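Local coordinates for tRNA (guanine(9)-N1)-methyltransferase (Schizosaccharomyces pombe, PDB 4JWH), which catalyses the S-adenosyl-L-methionine-dependent methylation of guanine N1 at position 9 of cytoplasmic tRNA, at residues 122-125 and 126-130. Sequence-based numbering, arbitrary orientation.
Sequences NSLC and QQVTR
Ser123 and Gln127 meet one helical turn apart, with backbone and side chains both involved. Gln127 N donates to Ser123 O at 2.9 Å. The Gln127 chain then runs extended past this carbonyl, and its amide end comes alongside the serine hydroxyl, with NE2 3.0 Å from Ser123 OG. The serine hydroxyl lies anti to its own backbone N (chi1 160°), which turns it along the helix to this amide. At the same amide, OE1 accepts a weak hydrogen bond from Val254 N. With an alanine in place of Gln127, Val254 N would probably lose this acceptor and Ser123 OG its amide neighbour.

Water 1 links Ser123 to Gln126. It is hydrogen-bonded to Ser123 OG. Water 1 also donates to Gln126 OE1 at 2.6 Å. The same OE1 takes a weak bond from Arg130 NH2, so two partners reach one amide oxygen on the exposed side.

Cys125 O also has two donors. Thr129 N donates to Cys125 O at 3.1 Å, the regular helical bond. Water 2 donates to Cys125 O at 2.8 Å and is also hydrogen-bonded to Thr129 OG1. The carbonyls of Asn122 and Leu124 are taken by Gln126 N and Val128 N.

Leu124 and Val128, both buried, form an apolar patch. Leu124 CD1 approaches Val128 CG2 at 4.4 Å, while Leu124 also packs on Leu153 of helix 151-161 and on Val254.

The side chain of Gln127 lies about 7 Å from the bound S-adenosyl-L-homocysteine. The i to i+4 bonds are those of a regular alpha-helix. Helix 118-137 is the crossover of the beta-alpha-beta unit that joins parallel strands 105-109 and 143-147 in the SPOUT methyltransferase domain.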
ATOM      1  N   ASN A 122      -1.947  12.151 -11.059  1.00 28.59           N
ATOM      2  CA  ASN A 122      -2.858  11.390 -11.914  1.00 29.49           C
ATOM      3  C   ASN A 122      -2.567   9.887 -11.857  1.00 28.36           C
ATOM      4  O   ASN A 122      -3.484   9.081 -11.645  1.00 27.93           O
ATOM      5  CB  ASN A 122      -2.818  11.895 -13.367  1.00 30.28           C
ATOM      6  CG  ASN A 122      -3.298  13.343 -13.504  1.00 34.09           C
ATOM      7  OD1 ASN A 122      -3.630  14.013 -12.518  1.00 37.52           O
ATOM      8  ND2 ASN A 122      -3.314  13.835 -14.735  1.00 38.48           N
ATOM      9  N   SER A 123      -1.295   9.523 -12.016  1.00 27.50           N
ATOM     10  CA  SER A 123      -0.895   8.121 -11.883  1.00 27.70           C
ATOM     11  C   SER A 123      -1.222   7.520 -10.494  1.00 26.74           C
ATOM     12  O   SER A 123      -1.778   6.422 -10.400  1.00 27.16           O
ATOM     13  CB  SER A 123       0.580   7.948 -12.236  1.00 27.40           C
ATOM     14  OG  SER A 123       1.061   6.730 -11.686  1.00 32.15           O
ATOM     15  N   LEU A 124      -0.887   8.242  -9.425  1.00 25.99           N
ATOM     16  CA  LEU A 124      -1.192   7.802  -8.057  1.00 24.98           C
ATOM     17  C   LEU A 124      -2.692   7.536  -7.893  1.00 25.00           C
ATOM     18  O   LEU A 124      -3.131   6.540  -7.338  1.00 25.36           O
ATOM     19  CB  LEU A 124      -0.696   8.850  -7.045  1.00 24.22           C
ATOM     20  CG  LEU A 124      -0.976   8.487  -5.573  1.00 23.25           C
ATOM     21  CD1 LEU A 124      -0.235   7.166  -5.189  1.00 17.14           C
ATOM     22  CD2 LEU A 124      -0.554   9.634  -4.697  1.00 21.53           C
ATOM     23  N   CYS A 125      -3.502   8.416  -8.437  1.00 25.49           N
ATOM     24  CA  CYS A 125      -4.925   8.249  -8.298  1.00 25.78           C
ATOM     25  C   CYS A 125      -5.440   6.926  -8.943  1.00 25.05           C
ATOM     26  O   CYS A 125      -6.262   6.206  -8.376  1.00 23.23           O
ATOM     27  CB  CYS A 125      -5.593   9.468  -8.895  1.00 26.47           C
ATOM     28  SG  CYS A 125      -7.337   9.326  -8.858  1.00 29.96           S
ATOM     29  N   GLN A 126      -4.926   6.616 -10.135  1.00 25.16           N
ATOM     30  CA  GLN A 126      -5.175   5.328 -10.802  1.00 25.37           C
ATOM     31  C   GLN A 126      -4.706   4.173  -9.898  1.00 23.69           C
ATOM     32  O   GLN A 126      -5.391   3.175  -9.718  1.00 23.05           O
ATOM     33  CB  GLN A 126      -4.472   5.330 -12.176  1.00 26.71           C
ATOM     34  CG  GLN A 126      -4.211   3.965 -12.828  1.00 32.77           C
ATOM     35  CD  GLN A 126      -3.569   4.100 -14.212  1.00 40.86           C
ATOM     36  OE1 GLN A 126      -2.371   3.826 -14.396  1.00 43.39           O
ATOM     37  NE2 GLN A 126      -4.364   4.536 -15.188  1.00 42.30           N
ATOM     38  N   GLN A 127      -3.551   4.352  -9.285  1.00 22.36           N
ATOM     39  CA  GLN A 127      -2.987   3.306  -8.416  1.00 21.35           C
ATOM     40  C   GLN A 127      -3.795   3.076  -7.153  1.00 20.40           C
ATOM     41  O   GLN A 127      -3.944   1.919  -6.738  1.00 20.70           O
ATOM     42  CB  GLN A 127      -1.551   3.635  -8.082  1.00 20.56           C
ATOM     43  CG  GLN A 127      -0.675   3.500  -9.284  1.00 23.73           C
ATOM     44  CD  GLN A 127       0.768   3.770  -9.006  1.00 28.16           C
ATOM     45  OE1 GLN A 127       1.267   3.495  -7.920  1.00 30.06           O
ATOM     46  NE2 GLN A 127       1.477   4.261 -10.011  1.00 29.66           N
ATOM     47  N   VAL A 128      -4.300   4.156  -6.542  1.00 19.92           N
ATOM     48  CA  VAL A 128      -5.184   4.017  -5.369  1.00 19.74           C
ATOM     49  C   VAL A 128      -6.433   3.242  -5.747  1.00 20.76           C
ATOM     50  O   VAL A 128      -6.874   2.374  -5.003  1.00 20.15           O
ATOM     51  CB  VAL A 128      -5.602   5.390  -4.757  1.00 19.98           C
ATOM     52  CG1 VAL A 128      -6.771   5.239  -3.759  1.00 18.63           C
ATOM     53  CG2 VAL A 128      -4.387   6.076  -4.070  1.00 19.70           C
ATOM     54  N   THR A 129      -7.017   3.586  -6.895  1.00 21.06           N
ATOM     55  CA  THR A 129      -8.199   2.869  -7.414  1.00 22.66           C
ATOM     56  C   THR A 129      -7.896   1.373  -7.645  1.00 21.75           C
ATOM     57  O   THR A 129      -8.702   0.510  -7.288  1.00 21.14           O
ATOM     58  CB  THR A 129      -8.691   3.528  -8.720  1.00 23.17           C
ATOM     59  OG1 THR A 129      -8.995   4.908  -8.473  1.00 26.68           O
ATOM     60  CG2 THR A 129      -9.926   2.812  -9.297  1.00 24.60           C
ATOM     61  N   ARG A 130      -6.722   1.068  -8.210  1.00 21.31           N
ATOM     62  CA  ARG A 130      -6.334  -0.333  -8.422  0.50 21.36           C
ATOM     63  C   ARG A 130      -6.197  -1.077  -7.093  1.00 20.60           C
ATOM     64  O   ARG A 130      -6.521  -2.257  -7.026  1.00 21.19           O
ATOM     65  CB  ARG A 130      -5.067  -0.480  -9.297  0.50 21.52           C
ATOM     66  CG  ARG A 130      -5.378  -0.653 -10.806  0.50 23.75           C
ATOM     67  CD  ARG A 130      -4.202  -1.187 -11.635  0.50 25.30           C
ATOM     68  NE  ARG A 130      -3.610  -0.177 -12.517  0.50 28.34           N
ATOM     69  CZ  ARG A 130      -2.653  -0.445 -13.406  0.50 29.50           C
ATOM     70  NH1 ARG A 130      -2.195  -1.682 -13.536  0.50 28.43           N
ATOM     71  NH2 ARG A 130      -2.154   0.515 -14.169  0.50 31.40           N
TER
HETATM   72  O   HOH W   1      -0.047   4.258 -13.231  1.00 55.75           O
HETATM   73  O   HOH W   2      -8.338   6.762  -6.627  1.00 30.92           O